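Protein prgH (Salmonella enterica subsp. enterica serovar Typhimurium, PDB 4G2S) is a structural component of the SPI-1 type III secretion basal body, here seen as its FHA-type domain, which probably serves in assembling the secretion machine. Local coordinates at residues 74-79 with 85-90; 19-24 with 50-55. One frame throughout, in Å; residues are numbered along the deposited sequence.

Contact 1 of 2, residues 74-79 with 85-90; sequences IILHEL and ESRSVQ
Leu-76 and Arg-87 form a hydrogen-bonded antiparallel pair, each N giving a bond of 2.9 Å to the other's O. Glu-78 and Glu-85 form the next such pair, and between them His-77 faces Ser-86 as a non-hydrogen-bonded pair. The N-to-C directions of the two short strand segments differ by 155°, and their axes come within 4.6 Å. At the other end Val-89 N donates to Ile-74 O at 2.9 Å. There the side chains of Ile-74 and Val-89 are roughly perpendicular, their CG2 methyls tightly packed at 3.4 Å. Arg-87 CG stands between the backbone N and the carbonyl carbon (chi1 39°), and the extended chain beyond runs alongside Leu-76 in the same direction, Arg-87 NE 4.0 Å from Leu-76 CD2, to a salt bridge with Glu-78. Glu-78 OE2 and Arg-87 NH2 are modelled too close together, so their places, and the bond of NH2 to Gln-96 O, are uncertain. On the opposite face, same-strand Ile-75 CG2 sits over the His-77 ring near its rim, Ser-86 CB lies 3.6 Å from His-77 ND1, and His-77 NE2 is hydrogen-bonded to Gln-66 OE1 on strand 63-67. The pairing makes a beta hairpin at the edge of the FHA-type domain's mixed sheet.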
loop_
_atom_site.group_PDB
_atom_site.type_symbol
_atom_site.label_atom_id
_atom_site.label_comp_id
_atom_site.label_asym_id
_atom_site.label_seq_id
_atom_site.Cartn_x
_atom_site.Cartn_y
_atom_site.Cartn_z
ATOM N N ILE A 74 -0.959 -33.145 14.702
ATOM C CA ILE A 74 -0.719 -31.687 14.553
ATOM C C ILE A 74 0.393 -31.170 15.447
ATOM O O ILE A 74 0.310 -31.249 16.697
ATOM C CB ILE A 74 -1.982 -30.774 14.788
ATOM C CG1 ILE A 74 -3.117 -31.137 13.826
ATOM C CG2 ILE A 74 -1.634 -29.314 14.535
ATOM C CD1 ILE A 74 -4.468 -30.637 14.280
ATOM N N ILE A 75 1.384 -30.566 14.794
ATOM C CA ILE A 75 2.602 -30.122 15.436
ATOM C C ILE A 75 2.758 -28.606 15.290
ATOM O O ILE A 75 2.655 -28.095 14.207
ATOM C CB ILE A 75 3.834 -30.826 14.832
ATOM C CG1 ILE A 75 3.701 -32.321 15.050
ATOM C CG2 ILE A 75 5.125 -30.349 15.538
ATOM C CD1 ILE A 75 3.785 -32.762 16.487
ATOM N N LEU A 76 2.978 -27.929 16.403
ATOM C CA LEU A 76 3.284 -26.533 16.344
ATOM C C LEU A 76 4.782 -26.350 16.597
ATOM O O LEU A 76 5.334 -26.938 17.551
ATOM C CB LEU A 76 2.415 -25.801 17.316
ATOM C CG LEU A 76 2.461 -24.242 17.255
ATOM C CD1 LEU A 76 1.110 -23.744 17.598
ATOM C CD2 LEU A 76 3.515 -23.810 18.233
ATOM N N HIS A 77 5.449 -25.651 15.675
ATOM C CA HIS A 77 6.852 -25.294 15.865
ATOM C C HIS A 77 6.923 -23.863 16.251
ATOM O O HIS A 77 6.593 -22.987 15.429
ATOM C CB HIS A 77 7.613 -25.504 14.598
ATOM C CG HIS A 77 7.474 -26.847 14.048
ATOM N ND1 HIS A 77 8.200 -27.867 14.488
ATOM C CD2 HIS A 77 6.698 -27.340 13.009
ATOM C CE1 HIS A 77 7.901 -28.974 13.777
ATOM N NE2 HIS A 77 6.987 -28.658 12.884
ATOM N N GLU A 78 7.318 -23.582 17.493
ATOM C CA GLU A 78 7.612 -22.217 17.931
ATOM C C GLU A 78 8.993 -21.808 17.546
ATOM O O GLU A 78 9.943 -22.459 17.977
ATOM C CB GLU A 78 7.600 -22.110 19.454
ATOM C CG GLU A 78 6.277 -22.177 20.084
ATOM C CD GLU A 78 6.245 -21.560 21.492
ATOM O OE1 GLU A 78 7.221 -20.979 22.044
ATOM O OE2 GLU A 78 5.155 -21.626 21.998
ATOM N N LEU A 79 9.139 -20.676 16.837
ATOM C CA LEU A 79 10.452 -20.234 16.304
ATOM C C LEU A 79 11.209 -19.343 17.271
ATOM O O LEU A 79 10.722 -18.278 17.627
ATOM C CB LEU A 79 10.295 -19.526 14.980
ATOM C CG LEU A 79 9.540 -20.391 13.940
ATOM C CD1 LEU A 79 9.447 -19.667 12.591
ATOM C CD2 LEU A 79 10.020 -21.791 13.723
ATOM N N GLU A 85 11.232 -25.048 18.632
ATOM C CA GLU A 85 10.801 -25.987 19.633
ATOM C C GLU A 85 9.430 -26.485 19.268
ATOM O O GLU A 85 8.484 -25.682 19.059
ATOM C CB GLU A 85 10.734 -25.253 20.945
ATOM C CG GLU A 85 10.200 -26.016 22.114
ATOM C CD GLU A 85 10.212 -25.132 23.369
ATOM O OE1 GLU A 85 11.275 -24.477 23.599
ATOM O OE2 GLU A 85 9.162 -25.096 24.088
ATOM N N SER A 86 9.292 -27.780 19.187
ATOM C CA SER A 86 8.053 -28.321 18.728
ATOM C C SER A 86 7.193 -28.853 19.878
ATOM O O SER A 86 7.711 -29.340 20.897
ATOM C CB SER A 86 8.304 -29.426 17.718
ATOM O OG SER A 86 8.847 -30.517 18.373
ATOM N N ARG A 87 5.889 -28.811 19.685
ATOM C CA ARG A 87 4.952 -29.582 20.567
ATOM C C ARG A 87 3.756 -30.069 19.769
ATOM O O ARG A 87 3.345 -29.433 18.799
ATOM C CB ARG A 87 4.460 -28.694 21.706
ATOM C CG ARG A 87 4.196 -27.291 21.234
ATOM C CD ARG A 87 3.353 -26.441 22.183
ATOM N NE ARG A 87 3.688 -25.016 22.013
ATOM C CZ ARG A 87 2.937 -24.017 22.469
ATOM N NH1 ARG A 87 1.816 -24.228 23.129
ATOM N NH2 ARG A 87 3.319 -22.778 22.258
ATOM N N SER A 88 3.212 -31.203 20.181
ATOM C CA SER A 88 1.886 -31.664 19.746
ATOM C C SER A 88 0.773 -30.801 20.282
ATOM O O SER A 88 0.819 -30.409 21.447
ATOM C CB SER A 88 1.617 -33.108 20.297
ATOM O OG SER A 88 1.585 -33.995 19.215
ATOM N N VAL A 89 -0.229 -30.507 19.468
ATOM C CA VAL A 89 -1.331 -29.711 19.943
ATOM C C VAL A 89 -2.639 -30.410 19.664
ATOM O O VAL A 89 -2.795 -31.081 18.658
ATOM C CB VAL A 89 -1.430 -28.285 19.303
ATOM C CG1 VAL A 89 -0.379 -27.359 19.912
ATOM C CG2 VAL A 89 -1.290 -28.355 17.794
ATOM N N GLN A 90 -3.584 -30.167 20.558
ATOM C CA GLN A 90 -4.892 -30.785 20.490
ATOM C C GLN A 90 -5.885 -29.833 19.860
ATOM O O GLN A 90 -5.765 -28.584 19.994
ATOM C CB GLN A 90 -5.330 -31.183 21.895
ATOM C CG GLN A 90 -4.342 -32.089 22.620
ATOM C CD GLN A 90 -3.588 -33.028 21.676
ATOM O OE1 GLN A 90 -4.202 -33.799 20.931
ATOM N NE2 GLN A 90 -2.244 -32.937 21.677
#

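Contact 2 of 2, residues 19-24 with 50-55; sequences CEFPLL and DSFFIP
Phe-21 reaches Phe-52 with one ortho carbon, set above a face of the Phe-52 ring. The carbon is Phe-21 CD1, which sits toward the rim of that ring and comes 3.6 Å from Phe-52 CD1 and 3.8 Å from Phe-52 CG. The rings meet obliquely, planes at 42° and centroids 4.9 Å apart. Both CB atoms are directed toward the opposing segment, and the two side chains pass alongside one another, running opposite ways. In each, CG stands anti to the carbonyl carbon (chi1 -57° in Phe-21, -60° in Phe-52), which carries the rings into the gap between backbones whose CA atoms are 8.2 Å apart at these residues. Across the ring from CD1, Phe-52 CE2 lies 3.9 Å from the carbonyl oxygen Pro-22 O, which approaches obliquely, and 4.2 Å from the side-chain atom Phe-21 CB. No hydrogen bond joins the segments, and apolar packing of the two buried phenylalanines carries the contact. Strand 20-22 is an outermost strand of the antiparallel sheet and pairs with strand 7-11, whose Leu-11 touches Phe-21; strand 51-55 borders the mixed sheet beside strand 26-33, where Thr-28 touches Phe-52. The rings thus join the edges of two facing sheets, and Leu-44 of a neighbouring subunit also packs on Phe-21.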
loop_
_atom_site.group_PDB
_atom_site.type_symbol
_atom_site.label_atom_id
_atom_site.label_comp_id
_atom_site.label_asym_id
_atom_site.label_seq_id
_atom_site.Cartn_x
_atom_site.Cartn_y
_atom_site.Cartn_z
ATOM N N CYS A 19 -10.566 -14.001 13.645
ATOM C CA CYS A 19 -10.072 -14.323 12.280
ATOM C C CYS A 19 -9.724 -15.810 12.191
ATOM O O CYS A 19 -9.138 -16.393 13.109
ATOM C CB CYS A 19 -8.815 -13.525 11.877
ATOM S SG CYS A 19 -9.182 -11.870 11.324
ATOM N N GLU A 20 -10.073 -16.396 11.058
ATOM C CA GLU A 20 -9.940 -17.838 10.854
ATOM C C GLU A 20 -9.131 -18.071 9.603
ATOM O O GLU A 20 -9.484 -17.603 8.535
ATOM C CB GLU A 20 -11.307 -18.501 10.778
ATOM C CG GLU A 20 -11.958 -18.662 12.165
ATOM C CD GLU A 20 -13.115 -19.621 12.220
ATOM O OE1 GLU A 20 -13.642 -19.977 11.153
ATOM O OE2 GLU A 20 -13.522 -20.025 13.333
ATOM N N PHE A 21 -8.022 -18.769 9.731
ATOM C CA PHE A 21 -7.113 -18.988 8.626
ATOM C C PHE A 21 -7.099 -20.483 8.275
ATOM O O PHE A 21 -6.903 -21.362 9.153
ATOM C CB PHE A 21 -5.705 -18.567 8.965
ATOM C CG PHE A 21 -5.594 -17.137 9.390
ATOM C CD1 PHE A 21 -5.436 -16.132 8.462
ATOM C CD2 PHE A 21 -5.676 -16.819 10.722
ATOM C CE1 PHE A 21 -5.347 -14.793 8.874
ATOM C CE2 PHE A 21 -5.626 -15.474 11.132
ATOM C CZ PHE A 21 -5.429 -14.486 10.196
ATOM N N PRO A 22 -7.281 -20.778 6.984
ATOM C CA PRO A 22 -7.270 -22.189 6.586
ATOM C C PRO A 22 -5.855 -22.690 6.597
ATOM O O PRO A 22 -4.936 -22.004 6.172
ATOM C CB PRO A 22 -7.816 -22.162 5.146
ATOM C CG PRO A 22 -7.463 -20.823 4.610
ATOM C CD PRO A 22 -7.495 -19.884 5.835
ATOM N N LEU A 23 -5.668 -23.921 7.029
ATOM C CA LEU A 23 -4.357 -24.524 6.997
ATOM C C LEU A 23 -4.235 -25.481 5.828
ATOM O O LEU A 23 -5.113 -26.284 5.569
ATOM C CB LEU A 23 -4.116 -25.321 8.254
ATOM C CG LEU A 23 -4.023 -24.659 9.578
ATOM C CD1 LEU A 23 -3.958 -25.748 10.651
ATOM C CD2 LEU A 23 -2.801 -23.759 9.593
ATOM N N LEU A 24 -3.145 -25.391 5.122
ATOM C CA LEU A 24 -2.867 -26.423 4.100
ATOM C C LEU A 24 -2.126 -27.600 4.685
ATOM O O LEU A 24 -1.484 -27.523 5.737
ATOM C CB LEU A 24 -2.092 -25.832 2.931
ATOM C CG LEU A 24 -2.971 -25.454 1.741
ATOM C CD1 LEU A 24 -3.620 -26.705 1.115
ATOM C CD2 LEU A 24 -4.030 -24.422 2.105
ATOM N N ASP A 50 0.778 -19.927 2.321
ATOM C CA ASP A 50 1.414 -20.772 3.344
ATOM C C ASP A 50 2.056 -19.920 4.451
ATOM O O ASP A 50 2.781 -20.445 5.310
ATOM C CB ASP A 50 2.460 -21.663 2.730
ATOM C CG ASP A 50 3.590 -20.868 2.072
ATOM O OD1 ASP A 50 3.534 -19.627 2.104
ATOM O OD2 ASP A 50 4.518 -21.470 1.536
ATOM N N SER A 51 1.723 -18.637 4.423
ATOM C CA SER A 51 2.197 -17.595 5.370
ATOM C C SER A 51 1.123 -16.602 5.742
ATOM O O SER A 51 0.418 -16.136 4.833
ATOM C CB SER A 51 3.237 -16.741 4.659
ATOM O OG SER A 51 4.469 -17.091 5.182
ATOM N N PHE A 52 1.034 -16.210 7.005
ATOM C CA PHE A 52 0.097 -15.159 7.478
ATOM C C PHE A 52 0.761 -14.191 8.460
ATOM O O PHE A 52 1.618 -14.607 9.235
ATOM C CB PHE A 52 -1.150 -15.790 8.101
ATOM C CG PHE A 52 -1.930 -16.683 7.088
ATOM C CD1 PHE A 52 -2.661 -16.084 6.115
ATOM C CD2 PHE A 52 -1.875 -18.073 7.121
ATOM C CE1 PHE A 52 -3.343 -16.810 5.148
ATOM C CE2 PHE A 52 -2.605 -18.844 6.215
ATOM C CZ PHE A 52 -3.315 -18.206 5.191
ATOM N N PHE A 53 0.393 -12.918 8.422
ATOM C CA PHE A 53 0.908 -11.967 9.374
ATOM C C PHE A 53 -0.181 -11.651 10.343
ATOM O O PHE A 53 -1.273 -11.321 9.927
ATOM C CB PHE A 53 1.327 -10.627 8.740
ATOM C CG PHE A 53 1.665 -9.598 9.752
ATOM C CD1 PHE A 53 2.905 -9.601 10.349
ATOM C CD2 PHE A 53 0.712 -8.642 10.155
ATOM C CE1 PHE A 53 3.213 -8.648 11.299
ATOM C CE2 PHE A 53 1.012 -7.697 11.110
ATOM C CZ PHE A 53 2.274 -7.702 11.683
ATOM N N ILE A 54 0.105 -11.722 11.636
ATOM C CA ILE A 54 -0.804 -11.341 12.692
ATOM C C ILE A 54 -0.149 -10.204 13.481
ATOM O O ILE A 54 0.958 -10.368 13.958
ATOM C CB ILE A 54 -0.991 -12.531 13.695
ATOM C CG1 ILE A 54 -1.531 -13.720 12.921
ATOM C CG2 ILE A 54 -1.921 -12.168 14.840
ATOM C CD1 ILE A 54 -1.597 -15.002 13.719
ATOM N N PRO A 55 -0.838 -9.065 13.644
ATOM C CA PRO A 55 -0.305 -7.961 14.454
ATOM C C PRO A 55 -0.468 -8.207 15.958
ATOM O O PRO A 55 -1.503 -8.726 16.413
ATOM C CB PRO A 55 -1.136 -6.772 14.002
ATOM C CG PRO A 55 -2.455 -7.344 13.683
ATOM C CD PRO A 55 -2.130 -8.711 13.048
#

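How the contacts relate
The contacts involve opposite edge strands of the mixed sheet, 83-88 in contact 1 and 51-55 in contact 2; its order runs 51-55, 26-33, 63-67, 74-80, 83-88. Contact 1 pairs two neighbouring strands within the sheet, whereas contact 2 bridges to the antiparallel sheet. Their centres are about 16 Å apart and their nearest atoms about 6 Å, with no direct touch. Strand 63-67 lies between them: Ile-65 is touched by Ile-74 of contact 1 and by Leu-23 of segment 19-24. Along the chain contact 2 closes before contact 1 opens. Segment 74-79 reaches a second subunit at Leu-79, which takes no part in contact 1, whereas Phe-21 of contact 2 packs on Leu-44 of a different neighbouring subunit.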